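Local coordinates for ileal bile acid-binding protein (Danio rerio, PDB 3ELX) that probably binds bile acids and fatty acids in the cytoplasm of intestinal cells, as an ileal member of the fatty-acid binding protein family, at residues A5-E13 with T105-V113; R36-I44 with T52-N60. All coordinates share one frame; numbering follows the deposited sequence.

Interaction 1 of 2, residues A5-E13 with T105-V113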
ATOM      1  N   ALA A   5       0.909   0.069  16.427  1.00 20.18           N
ATOM      2  CA  ALA A   5       1.460   1.324  15.898  1.00 18.46           C
ATOM      3  C   ALA A   5       0.836   1.785  14.573  1.00 17.07           C
ATOM      4  O   ALA A   5       0.859   2.973  14.264  1.00 17.06           O
ATOM      5  CB  ALA A   5       2.980   1.242  15.774  1.00 19.15           C
ATOM      6  N   PHE A   6       0.281   0.846  13.810  1.00 15.20           N
ATOM      7  CA  PHE A   6      -0.338   1.165  12.515  1.00 14.30           C
ATOM      8  C   PHE A   6      -1.749   1.744  12.615  1.00 13.60           C
ATOM      9  O   PHE A   6      -2.253   2.307  11.635  1.00 13.20           O
ATOM     10  CB  PHE A   6      -0.389  -0.076  11.622  1.00 14.13           C
ATOM     11  CG  PHE A   6       0.955  -0.549  11.141  1.00 13.36           C
ATOM     12  CD1 PHE A   6       1.452  -0.144   9.906  1.00 13.98           C
ATOM     13  CD2 PHE A   6       1.710  -1.431  11.908  1.00 14.95           C
ATOM     14  CE1 PHE A   6       2.696  -0.583   9.450  1.00 14.58           C
ATOM     15  CE2 PHE A   6       2.952  -1.885  11.461  1.00 14.44           C
ATOM     16  CZ  PHE A   6       3.445  -1.468  10.229  1.00 14.70           C
ATOM     17  N   ASN A   7      -2.399   1.580  13.766  1.00 13.22           N
ATOM     18  CA  ASN A   7      -3.801   1.972  13.917  1.00 12.62           C
ATOM     19  C   ASN A   7      -4.041   3.425  13.568  1.00 12.32           C
ATOM     20  O   ASN A   7      -3.305   4.307  14.008  1.00 13.42           O
ATOM     21  CB  ASN A   7      -4.285   1.727  15.353  1.00 13.35           C
ATOM     22  CG  ASN A   7      -4.685   0.292  15.596  1.00 15.12           C
ATOM     23  OD1 ASN A   7      -4.058  -0.417  16.390  1.00 20.24           O
ATOM     24  ND2 ASN A   7      -5.743  -0.141  14.939  1.00 14.07           N
ATOM     25  N   GLY A   8      -5.087   3.660  12.788  1.00 11.63           N
ATOM     26  CA  GLY A   8      -5.580   5.013  12.568  1.00 11.01           C
ATOM     27  C   GLY A   8      -5.917   5.341  11.130  1.00 10.43           C
ATOM     28  O   GLY A   8      -5.936   4.473  10.271  1.00 10.41           O
ATOM     29  N   LYS A   9      -6.201   6.617  10.892  1.00  9.92           N
ATOM     30  CA  LYS A   9      -6.389   7.127   9.534  1.00  9.24           C
ATOM     31  C   LYS A   9      -5.204   8.006   9.170  1.00  9.25           C
ATOM     32  O   LYS A   9      -4.807   8.890   9.940  1.00  9.71           O
ATOM     33  CB  LYS A   9      -7.701   7.900   9.348  1.00  9.67           C
ATOM     34  CG  LYS A   9      -8.941   7.010   9.216  1.00 10.07           C
ATOM     35  CD  LYS A   9     -10.141   7.800   8.727  1.00 10.76           C
ATOM     36  CE  LYS A   9     -11.367   6.899   8.599  1.00 12.07           C
ATOM     37  NZ  LYS A   9     -12.462   7.604   7.890  1.00 11.50           N
ATOM     38  N   TRP A  10      -4.653   7.721   7.992  1.00  9.10           N
ATOM     39  CA  TRP A  10      -3.428   8.336   7.488  1.00  9.07           C
ATOM     40  C   TRP A  10      -3.688   8.918   6.115  1.00  9.96           C
ATOM     41  O   TRP A  10      -4.519   8.398   5.378  1.00 10.92           O
ATOM     42  CB  TRP A  10      -2.352   7.261   7.338  1.00  9.87           C
ATOM     43  CG  TRP A  10      -2.100   6.430   8.586  1.00  9.75           C
ATOM     44  CD1 TRP A  10      -2.827   5.345   9.013  1.00 10.41           C
ATOM     45  CD2 TRP A  10      -1.045   6.608   9.548  1.00  9.50           C
ATOM     46  NE1 TRP A  10      -2.275   4.831  10.168  1.00 11.55           N
ATOM     47  CE2 TRP A  10      -1.191   5.591  10.523  1.00 10.21           C
ATOM     48  CE3 TRP A  10       0.019   7.516   9.669  1.00  9.81           C
ATOM     49  CZ2 TRP A  10      -0.318   5.467  11.613  1.00 11.45           C
ATOM     50  CZ3 TRP A  10       0.885   7.395  10.759  1.00 10.60           C
ATOM     51  CH2 TRP A  10       0.708   6.378  11.710  1.00 11.22           C
ATOM     52  N   GLU A  11      -2.976   9.984   5.757  1.00  9.37           N
ATOM     53  CA  GLU A  11      -3.136  10.586   4.431  1.00  9.69           C
ATOM     54  C   GLU A  11      -1.789  10.892   3.801  1.00  9.82           C
ATOM     55  O   GLU A  11      -0.889  11.423   4.461  1.00  9.87           O
ATOM     56  CB  GLU A  11      -3.961  11.869   4.536  1.00  9.83           C
ATOM     57  CG  GLU A  11      -4.301  12.535   3.219  1.00 10.63           C
ATOM     58  CD  GLU A  11      -5.005  13.861   3.462  1.00 13.47           C
ATOM     59  OE1 GLU A  11      -6.250  13.927   3.307  1.00 13.93           O
ATOM     60  OE2 GLU A  11      -4.307  14.835   3.841  1.00 13.84           O
ATOM     61  N   THR A  12      -1.657  10.548   2.527  1.00 10.26           N
ATOM     62  CA  THR A  12      -0.403  10.755   1.805  1.00 11.72           C
ATOM     63  C   THR A  12       0.072  12.193   1.961  1.00 12.66           C
ATOM     64  O   THR A  12      -0.690  13.131   1.752  1.00 12.59           O
ATOM     65  CB  THR A  12      -0.581  10.437   0.326  1.00 11.91           C
ATOM     66  OG1 THR A  12      -1.074   9.099   0.190  1.00 13.04           O
ATOM     67  CG2 THR A  12       0.747  10.556  -0.398  1.00 13.78           C
ATOM     68  N   GLU A  13       1.346  12.347   2.313  1.00 13.74           N
ATOM     69  CA  GLU A  13       1.962  13.662   2.525  1.00 16.52           C
ATOM     70  C   GLU A  13       3.111  13.855   1.537  1.00 17.03           C
ATOM     71  O   GLU A  13       3.273  14.936   0.956  1.00 17.29           O
ATOM     72  CB  GLU A  13       2.442  13.740   3.975  1.00 16.74           C
ATOM     73  CG  GLU A  13       3.198  14.978   4.388  1.00 19.40           C
ATOM     74  CD  GLU A  13       3.669  14.896   5.831  1.00 18.98           C
ATOM     75  OE1 GLU A  13       3.517  15.899   6.558  1.00 24.04           O
ATOM     76  OE2 GLU A  13       4.202  13.836   6.234  1.00 23.41           O
ATOM     77  N   THR A 105       5.802  -2.097   4.275  1.00 13.06           N
ATOM     78  CA  THR A 105       5.164  -0.999   4.977  1.00 13.47           C
ATOM     79  C   THR A 105       5.593  -0.980   6.431  1.00 13.19           C
ATOM     80  O   THR A 105       5.659  -2.014   7.084  1.00 12.23           O
ATOM     81  CB  THR A 105       3.648  -1.068   4.837  1.00 13.48           C
ATOM     82  OG1 THR A 105       3.311  -1.040   3.434  1.00 17.27           O
ATOM     83  CG2 THR A 105       2.986   0.105   5.545  1.00 15.48           C
ATOM     84  N   GLU A 106       5.880   0.211   6.932  1.00 13.11           N
ATOM     85  CA  GLU A 106       6.253   0.345   8.331  1.00 14.33           C
ATOM     86  C   GLU A 106       5.868   1.707   8.873  1.00 13.97           C
ATOM     87  O   GLU A 106       5.535   2.608   8.106  1.00 13.04           O
ATOM     88  CB  GLU A 106       7.753   0.094   8.526  1.00 14.93           C
ATOM     89  CG  GLU A 106       8.664   1.139   7.892  1.00 17.01           C
ATOM     90  CD  GLU A 106      10.122   0.969   8.306  1.00 18.38           C
ATOM     91  OE1 GLU A 106      10.399   0.458   9.420  1.00 23.61           O
ATOM     92  OE2 GLU A 106      11.002   1.355   7.512  1.00 24.74           O
ATOM     93  N   ILE A 107       5.899   1.831  10.196  1.00 14.12           N
ATOM     94  CA  ILE A 107       5.780   3.134  10.833  1.00 14.93           C
ATOM     95  C   ILE A 107       7.195   3.598  11.146  1.00 15.51           C
ATOM     96  O   ILE A 107       7.935   2.913  11.856  1.00 15.48           O
ATOM     97  CB  ILE A 107       4.929   3.097  12.124  1.00 14.85           C
ATOM     98  CG1 ILE A 107       3.531   2.514  11.856  1.00 15.08           C
ATOM     99  CG2 ILE A 107       4.835   4.502  12.740  1.00 14.97           C
ATOM    100  CD1 ILE A 107       2.725   3.191  10.735  1.00 15.45           C
ATOM    101  N   SER A 108       7.577   4.734  10.570  1.00 16.33           N
ATOM    102  CA  SER A 108       8.894   5.318  10.797  1.00 17.30           C
ATOM    103  C   SER A 108       8.774   6.804  11.091  1.00 17.44           C
ATOM    104  O   SER A 108       8.183   7.553  10.312  1.00 17.12           O
ATOM    105  CB  SER A 108       9.806   5.102   9.590  1.00 17.88           C
ATOM    106  OG  SER A 108      11.098   5.617   9.857  1.00 19.70           O
ATOM    107  N   GLY A 109       9.333   7.229  12.221  1.00 17.87           N
ATOM    108  CA  GLY A 109       9.276   8.635  12.619  1.00 17.52           C
ATOM    109  C   GLY A 109       7.851   9.143  12.744  1.00 17.50           C
ATOM    110  O   GLY A 109       7.565  10.308  12.439  1.00 18.13           O
ATOM    111  N   GLY A 110       6.960   8.259  13.188  1.00 16.84           N
ATOM    112  CA  GLY A 110       5.555   8.581  13.386  1.00 15.80           C
ATOM    113  C   GLY A 110       4.723   8.616  12.115  1.00 15.18           C
ATOM    114  O   GLY A 110       3.531   8.927  12.170  1.00 14.99           O
ATOM    115  N   LYS A 111       5.351   8.304  10.980  1.00 14.31           N
ATOM    116  CA  LYS A 111       4.677   8.336   9.674  1.00 13.13           C
ATOM    117  C   LYS A 111       4.524   6.928   9.116  1.00 12.42           C
ATOM    118  O   LYS A 111       5.337   6.056   9.407  1.00 12.07           O
ATOM    119  CB  LYS A 111       5.468   9.160   8.661  1.00 13.01           C
ATOM    120  CG  LYS A 111       6.024  10.469   9.184  1.00 15.08           C
ATOM    121  CD  LYS A 111       5.035  11.573   9.042  1.00 17.33           C
ATOM    122  CE  LYS A 111       5.698  12.871   9.455  1.00 18.66           C
ATOM    123  NZ  LYS A 111       5.236  13.992   8.622  1.00 22.43           N
ATOM    124  N   LEU A 112       3.489   6.725   8.310  1.00 11.13           N
ATOM    125  CA  LEU A 112       3.286   5.460   7.600  1.00 10.97           C
ATOM    126  C   LEU A 112       4.077   5.513   6.301  1.00 10.65           C
ATOM    127  O   LEU A 112       3.793   6.339   5.438  1.00 10.48           O
ATOM    128  CB  LEU A 112       1.795   5.244   7.316  1.00 10.52           C
ATOM    129  CG  LEU A 112       1.392   4.010   6.503  1.00 11.70           C
ATOM    130  CD1 LEU A 112       1.690   2.755   7.265  1.00 14.18           C
ATOM    131  CD2 LEU A 112      -0.086   4.075   6.116  1.00 11.89           C
ATOM    132  N   VAL A 113       5.077   4.639   6.166  1.00 10.21           N
ATOM    133  CA  VAL A 113       5.924   4.639   4.979  1.00 10.66           C
ATOM    134  C   VAL A 113       5.717   3.356   4.196  1.00 10.73           C
ATOM    135  O   VAL A 113       5.989   2.268   4.703  1.00 11.19           O
ATOM    136  CB  VAL A 113       7.413   4.780   5.338  1.00 11.18           C
ATOM    137  CG1 VAL A 113       8.242   4.857   4.063  1.00 11.98           C
ATOM    138  CG2 VAL A 113       7.644   6.039   6.201  1.00 11.61           C
TER
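E13 and K111 form the one direct polar link between 5-13 and 105-113, a salt bridge with K111 NZ 2.6 Å from E13 OE2. The ammonium nitrogen approaches the syn lone pair of that oxygen, on the side of OE1. E13 reaches out extended, with CG anti to the backbone N, while K111 bends at chi2 and meets it at about a right angle. E13 is exposed and K111 partly so, so the pair lies near the surface.

W10 NE1 donates to F6 O at 2.9 Å with an N-H...O angle of 150°; the acceptor lies in the indole plane, but the donor sits 37° above the carbonyl plane. This bond helps hold the indole in its rotation. The backbone of 5-13 is satisfied by neighbouring strands: G8, W10 and T12 bond to I44, T42 and L40, and K9 and E11 to V134 and K132. T12 OG1 is held by L40 O and R129 NH2. In contrast, 105-113 bonds largely to itself: E106 and V113 exchange two bonds, and S108 and K111 two more, closing a type I' turn.

Between these backbones, which form no hydrogen bond to each other, the contact is apolar. I107 CG1 stands over the centre of the F6 ring, 3.9 Å from its centroid. L112 CB covers one face of the W10 six-membered ring toward its rim. At the indole's edge, G110 O lies in plane, 3.4 Å from W10 CZ3.

G8-K9-W10 is the G-x-W signature of calycins, its tryptophan touching both this hairpin and, by cation-pi, K133 of strand 124-133.

Interaction 2 of 2, residues R36-I44 with T52-N60; sequences RDFKLVTEI and TWTQYYPNN
Water 2 is gripped by three side chains. T42 OG1 lies 2.6 Å from it, and Q55 NE2 and W53 NE1 both donate to it. It lies in the indole plane at the ring's edge and ties the two strands together on the face that carries T42, I44, W53 and Q55. There I44 runs alongside W53, and its CD1 sits over the indole, 3.6 Å from the centroid of the six-membered ring. L40 CD1 likewise stands over the centre of the Y57 ring, 11° off the normal.

The opposite face carries E43, T54 and Y56. Y56 OH donates to E43 OE1 at 2.8 Å, nearly in line with the C-O bond, the carboxylate and ring planes only 25° apart. E43 and T54 form a hydrogen-bonded antiparallel pair, E43 N to T54 O and T54 N to E43 O. Further along, P58 CG lies over the F38 ring, 3.6 Å from its centroid.

Q55 and Y57 belong to cholate sites observed in this protein, though no cholate is bound to this chain. The hairpin of 41-47 and 50-57 is flanked in the sheet by strand 8-16 beside 41-47 and strand 61-68 beside 50-57.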
ATOM      1  N   ARG A  36      -2.280  12.161 -10.108  1.00 24.39           N
ATOM      2  CA  ARG A  36      -0.937  12.560  -9.654  1.00 23.99           C
ATOM      3  C   ARG A  36      -0.913  13.458  -8.404  1.00 23.24           C
ATOM      4  O   ARG A  36       0.078  13.471  -7.671  1.00 23.65           O
ATOM      5  CB  ARG A  36      -0.098  13.148 -10.807  1.00 24.20           C
ATOM      6  CG  ARG A  36      -0.470  14.557 -11.242  1.00 25.31           C
ATOM      7  CD  ARG A  36       0.690  15.217 -11.995  1.00 27.28           C
ATOM      8  NE  ARG A  36       0.943  14.600 -13.298  1.00 28.99           N
ATOM      9  CZ  ARG A  36       0.576  15.122 -14.467  1.00 29.84           C
ATOM     10  NH1 ARG A  36      -0.062  16.286 -14.520  1.00 30.23           N
ATOM     11  NH2 ARG A  36       0.857  14.479 -15.592  1.00 30.03           N
ATOM     12  N   ASP A  37      -1.996  14.193  -8.161  1.00 21.97           N
ATOM     13  CA  ASP A  37      -2.079  15.059  -6.981  1.00 20.89           C
ATOM     14  C   ASP A  37      -3.071  14.551  -5.925  1.00 19.41           C
ATOM     15  O   ASP A  37      -3.284  15.200  -4.900  1.00 19.23           O
ATOM     16  CB  ASP A  37      -2.416  16.498  -7.391  1.00 21.49           C
ATOM     17  CG  ASP A  37      -1.364  17.114  -8.318  1.00 22.83           C
ATOM     18  OD1 ASP A  37      -1.751  17.972  -9.131  1.00 25.00           O
ATOM     19  OD2 ASP A  37      -0.166  16.750  -8.231  1.00 24.43           O
ATOM     20  N   PHE A  38      -3.665  13.388  -6.172  1.00 17.67           N
ATOM     21  CA  PHE A  38      -4.617  12.793  -5.230  1.00 16.16           C
ATOM     22  C   PHE A  38      -3.864  12.351  -3.978  1.00 15.87           C
ATOM     23  O   PHE A  38      -2.768  11.801  -4.070  1.00 16.27           O
ATOM     24  CB  PHE A  38      -5.329  11.604  -5.891  1.00 15.80           C
ATOM     25  CG  PHE A  38      -6.444  10.992  -5.061  1.00 13.94           C
ATOM     26  CD1 PHE A  38      -7.716  11.567  -5.037  1.00 14.99           C
ATOM     27  CD2 PHE A  38      -6.227   9.827  -4.333  1.00 14.03           C
ATOM     28  CE1 PHE A  38      -8.755  10.996  -4.292  1.00 13.89           C
ATOM     29  CE2 PHE A  38      -7.259   9.249  -3.572  1.00 13.08           C
ATOM     30  CZ  PHE A  38      -8.521   9.832  -3.552  1.00 14.72           C
ATOM     31  N   LYS A  39      -4.451  12.603  -2.812  1.00 15.20           N
ATOM     32  CA  LYS A  39      -3.847  12.169  -1.553  1.00 14.97           C
ATOM     33  C   LYS A  39      -4.615  10.959  -1.030  1.00 14.42           C
ATOM     34  O   LYS A  39      -5.747  11.080  -0.567  1.00 15.16           O
ATOM     35  CB  LYS A  39      -3.837  13.306  -0.525  1.00 15.37           C
ATOM     36  CG  LYS A  39      -3.072  14.529  -0.989  1.00 17.94           C
ATOM     37  CD  LYS A  39      -2.811  15.522   0.136  1.00 21.87           C
ATOM     38  CE  LYS A  39      -3.892  16.563   0.234  1.00 24.10           C
ATOM     39  NZ  LYS A  39      -4.019  17.418  -0.987  1.00 24.64           N
ATOM     40  N   LEU A  40      -4.006   9.787  -1.121  1.00 13.14           N
ATOM     41  CA  LEU A  40      -4.687   8.586  -0.672  1.00 12.41           C
ATOM     42  C   LEU A  40      -4.810   8.561   0.849  1.00 11.02           C
ATOM     43  O   LEU A  40      -3.806   8.727   1.557  1.00 11.49           O
ATOM     44  CB  LEU A  40      -3.916   7.358  -1.120  1.00 12.51           C
ATOM     45  CG  LEU A  40      -4.560   6.003  -0.848  1.00 13.19           C
ATOM     46  CD1 LEU A  40      -5.751   5.827  -1.782  1.00 14.29           C
ATOM     47  CD2 LEU A  40      -3.531   4.883  -1.061  1.00 13.48           C
ATOM     48  N   VAL A  41      -6.031   8.333   1.336  1.00 10.33           N
ATOM     49  CA  VAL A  41      -6.276   8.085   2.761  1.00  9.93           C
ATOM     50  C   VAL A  41      -6.324   6.588   3.031  1.00 10.40           C
ATOM     51  O   VAL A  41      -6.984   5.830   2.313  1.00 10.08           O
ATOM     52  CB  VAL A  41      -7.565   8.762   3.265  1.00  9.72           C
ATOM     53  CG1 VAL A  41      -7.885   8.353   4.699  1.00  9.69           C
ATOM     54  CG2 VAL A  41      -7.410  10.271   3.187  1.00 10.17           C
ATOM     55  N   THR A  42      -5.592   6.185   4.062  1.00 10.32           N
ATOM     56  CA  THR A  42      -5.507   4.796   4.490  1.00 10.54           C
ATOM     57  C   THR A  42      -6.074   4.688   5.891  1.00 10.72           C
ATOM     58  O   THR A  42      -5.693   5.454   6.775  1.00 11.09           O
ATOM     59  CB  THR A  42      -4.037   4.319   4.514  1.00 10.85           C
ATOM     60  OG1 THR A  42      -3.483   4.392   3.198  1.00 11.48           O
ATOM     61  CG2 THR A  42      -3.942   2.885   4.989  1.00 11.84           C
ATOM     62  N   GLU A  43      -6.975   3.736   6.097  1.00 10.06           N
ATOM     63  CA  GLU A  43      -7.483   3.441   7.426  1.00 10.49           C
ATOM     64  C   GLU A  43      -7.008   2.045   7.822  1.00 10.32           C
ATOM     65  O   GLU A  43      -7.213   1.079   7.078  1.00 10.10           O
ATOM     66  CB  GLU A  43      -9.002   3.504   7.420  1.00 11.47           C
ATOM     67  CG  GLU A  43      -9.644   3.219   8.752  1.00 13.76           C
ATOM     68  CD  GLU A  43     -11.155   3.132   8.643  1.00 17.71           C
ATOM     69  OE1 GLU A  43     -11.688   3.065   7.504  1.00 19.47           O
ATOM     70  OE2 GLU A  43     -11.808   3.133   9.699  1.00 19.83           O
ATOM     71  N   ILE A  44      -6.376   1.950   8.987  1.00  9.52           N
ATOM     72  CA  ILE A  44      -5.878   0.653   9.454  1.00 10.14           C
ATOM     73  C   ILE A  44      -6.438   0.319  10.831  1.00 10.49           C
ATOM     74  O   ILE A  44      -6.454   1.164  11.728  1.00 10.21           O
ATOM     75  CB  ILE A  44      -4.334   0.589   9.488  1.00 10.26           C
ATOM     76  CG1 ILE A  44      -3.751   1.015   8.135  1.00 10.32           C
ATOM     77  CG2 ILE A  44      -3.859  -0.845   9.855  1.00 10.58           C
ATOM     78  CD1 ILE A  44      -2.301   1.441   8.206  1.00 12.75           C
ATOM     79  N   THR A  52      -6.885  -5.036   9.270  1.00  9.48           N
ATOM     80  CA  THR A  52      -7.871  -4.632   8.266  1.00  9.86           C
ATOM     81  C   THR A  52      -7.340  -3.332   7.684  1.00 10.06           C
ATOM     82  O   THR A  52      -7.185  -2.339   8.405  1.00 10.08           O
ATOM     83  CB  THR A  52      -9.265  -4.397   8.876  1.00 10.48           C
ATOM     84  OG1 THR A  52      -9.695  -5.583   9.554  1.00 12.29           O
ATOM     85  CG2 THR A  52     -10.278  -4.023   7.785  1.00 11.76           C
ATOM     86  N   TRP A  53      -7.069  -3.346   6.386  1.00  9.79           N
ATOM     87  CA  TRP A  53      -6.323  -2.268   5.748  1.00 10.14           C
ATOM     88  C   TRP A  53      -7.177  -1.710   4.623  1.00 10.24           C
ATOM     89  O   TRP A  53      -7.424  -2.394   3.640  1.00 10.44           O
ATOM     90  CB  TRP A  53      -5.026  -2.853   5.189  1.00 10.77           C
ATOM     91  CG  TRP A  53      -3.971  -1.843   4.894  1.00 11.00           C
ATOM     92  CD1 TRP A  53      -3.987  -0.890   3.913  1.00 12.09           C
ATOM     93  CD2 TRP A  53      -2.725  -1.691   5.586  1.00 10.54           C
ATOM     94  NE1 TRP A  53      -2.822  -0.153   3.952  1.00 12.80           N
ATOM     95  CE2 TRP A  53      -2.035  -0.626   4.971  1.00 12.05           C
ATOM     96  CE3 TRP A  53      -2.121  -2.363   6.660  1.00 11.70           C
ATOM     97  CZ2 TRP A  53      -0.768  -0.215   5.392  1.00 13.02           C
ATOM     98  CZ3 TRP A  53      -0.864  -1.943   7.089  1.00 12.12           C
ATOM     99  CH2 TRP A  53      -0.207  -0.875   6.454  1.00 12.80           C
ATOM    100  N   THR A  54      -7.637  -0.471   4.784  1.00  9.82           N
ATOM    101  CA  THR A  54      -8.590   0.126   3.845  1.00 10.21           C
ATOM    102  C   THR A  54      -7.982   1.345   3.162  1.00 10.50           C
ATOM    103  O   THR A  54      -7.404   2.211   3.821  1.00 10.52           O
ATOM    104  CB  THR A  54      -9.891   0.515   4.592  1.00 11.13           C
ATOM    105  OG1 THR A  54     -10.440  -0.644   5.235  1.00 11.83           O
ATOM    106  CG2 THR A  54     -10.918   1.088   3.642  1.00 11.96           C
ATOM    107  N   GLN A  55      -8.094   1.396   1.838  1.00  9.53           N
ATOM    108  CA  GLN A  55      -7.574   2.525   1.069  1.00  9.81           C
ATOM    109  C   GLN A  55      -8.702   3.154   0.277  1.00  9.73           C
ATOM    110  O   GLN A  55      -9.467   2.463  -0.408  1.00  9.90           O
ATOM    111  CB  GLN A  55      -6.452   2.097   0.108  1.00 11.09           C
ATOM    112  CG  GLN A  55      -5.257   1.472   0.808  1.00 12.95           C
ATOM    113  CD  GLN A  55      -4.275   0.871  -0.176  1.00 16.55           C
ATOM    114  OE1 GLN A  55      -4.666   0.180  -1.113  1.00 18.89           O
ATOM    115  NE2 GLN A  55      -2.995   1.125   0.038  1.00 18.43           N
ATOM    116  N   TYR A  56      -8.781   4.479   0.357  1.00  9.60           N
ATOM    117  CA  TYR A  56      -9.836   5.237  -0.284  1.00  9.43           C
ATOM    118  C   TYR A  56      -9.340   5.871  -1.576  1.00  9.84           C
ATOM    119  O   TYR A  56      -8.852   7.004  -1.593  1.00 10.44           O
ATOM    120  CB  TYR A  56     -10.374   6.292   0.690  1.00  9.96           C
ATOM    121  CG  TYR A  56     -11.065   5.675   1.889  1.00  9.66           C
ATOM    122  CD1 TYR A  56     -12.434   5.427   1.871  1.00 11.11           C
ATOM    123  CD2 TYR A  56     -10.346   5.326   3.040  1.00 10.91           C
ATOM    124  CE1 TYR A  56     -13.086   4.856   2.956  1.00 12.30           C
ATOM    125  CE2 TYR A  56     -10.990   4.756   4.143  1.00 11.64           C
ATOM    126  CZ  TYR A  56     -12.362   4.519   4.094  1.00 12.12           C
ATOM    127  OH  TYR A  56     -13.025   3.937   5.165  1.00 12.93           O
ATOM    128  N   TYR A  57      -9.453   5.111  -2.656  1.00  9.53           N
ATOM    129  CA  TYR A  57      -9.020   5.577  -3.965  1.00 10.07           C
ATOM    130  C   TYR A  57     -10.050   6.519  -4.590  1.00  9.87           C
ATOM    131  O   TYR A  57     -11.172   6.660  -4.068  1.00 10.50           O
ATOM    132  CB  TYR A  57      -8.724   4.388  -4.885  1.00 10.61           C
ATOM    133  CG  TYR A  57      -7.423   3.707  -4.557  1.00 12.59           C
ATOM    134  CD1 TYR A  57      -6.209   4.176  -5.091  1.00 14.56           C
ATOM    135  CD2 TYR A  57      -7.393   2.607  -3.719  1.00 13.47           C
ATOM    136  CE1 TYR A  57      -5.001   3.560  -4.781  1.00 15.52           C
ATOM    137  CE2 TYR A  57      -6.192   1.974  -3.415  1.00 14.27           C
ATOM    138  CZ  TYR A  57      -5.004   2.461  -3.942  1.00 14.17           C
ATOM    139  OH  TYR A  57      -3.810   1.844  -3.632  1.00 17.76           O
ATOM    140  N   PRO A  58      -9.680   7.189  -5.699  1.00  9.91           N
ATOM    141  CA  PRO A  58     -10.633   8.103  -6.327  1.00  9.55           C
ATOM    142  C   PRO A  58     -11.951   7.445  -6.744  1.00  8.99           C
ATOM    143  O   PRO A  58     -12.024   6.219  -6.931  1.00  9.21           O
ATOM    144  CB  PRO A  58      -9.881   8.599  -7.570  1.00  9.68           C
ATOM    145  CG  PRO A  58      -8.420   8.461  -7.178  1.00 10.10           C
ATOM    146  CD  PRO A  58      -8.379   7.186  -6.399  1.00  9.84           C
ATOM    147  N   ASN A  59     -12.980   8.271  -6.894  1.00  8.95           N
ATOM    148  CA  ASN A  59     -14.286   7.808  -7.387  1.00  8.73           C
ATOM    149  C   ASN A  59     -14.908   6.731  -6.507  1.00  8.86           C
ATOM    150  O   ASN A  59     -15.566   5.795  -6.991  1.00  8.71           O
ATOM    151  CB  ASN A  59     -14.183   7.362  -8.857  1.00  8.29           C
ATOM    152  CG  ASN A  59     -13.788   8.493  -9.766  1.00  9.92           C
ATOM    153  OD1 ASN A  59     -14.423   9.537  -9.770  1.00 12.07           O
ATOM    154  ND2 ASN A  59     -12.742   8.282 -10.559  1.00 13.19           N
ATOM    155  N   ASN A  60     -14.699   6.873  -5.196  1.00  8.99           N
ATOM    156  CA  ASN A  60     -15.322   5.987  -4.213  1.00  9.79           C
ATOM    157  C   ASN A  60     -14.918   4.529  -4.369  1.00  9.56           C
ATOM    158  O   ASN A  60     -15.678   3.624  -4.045  1.00 10.71           O
ATOM    159  CB  ASN A  60     -16.847   6.141  -4.250  1.00  9.35           C
ATOM    160  CG  ASN A  60     -17.279   7.562  -3.987  1.00 11.51           C
ATOM    161  OD1 ASN A  60     -16.946   8.132  -2.947  1.00 13.89           O
ATOM    162  ND2 ASN A  60     -17.991   8.160  -4.940  1.00 11.37           N
TER
HETATM  163  O   HOH W   1      -8.500   9.227  -0.067  1.00  9.86           O
HETATM  164  O   HOH W   2      -2.239   2.246   2.338  1.00 14.38           O

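Both interactions meet on one sheet, since strand 8-16 of interaction 1 is the neighbour of strand 41-47 of interaction 2. W10 N lies 2.8 Å from T42 O and G8 O 2.9 Å from I44 N, probable hydrogen bonds that join the two, and the centres are 13 Å apart. Both are partly buried, but their chemistry differs with their place. In 36-44 with 52-60, adjacent antiparallel strands share backbone bonds and two bridging waters. In 5-13 with 105-113, strands not adjacent in the sheet meet through side chains, with a few backbone atoms against the two aromatic rings and the one salt bridge near the surface. I44 packs on F6, W10 and L112, linking the apolar parts.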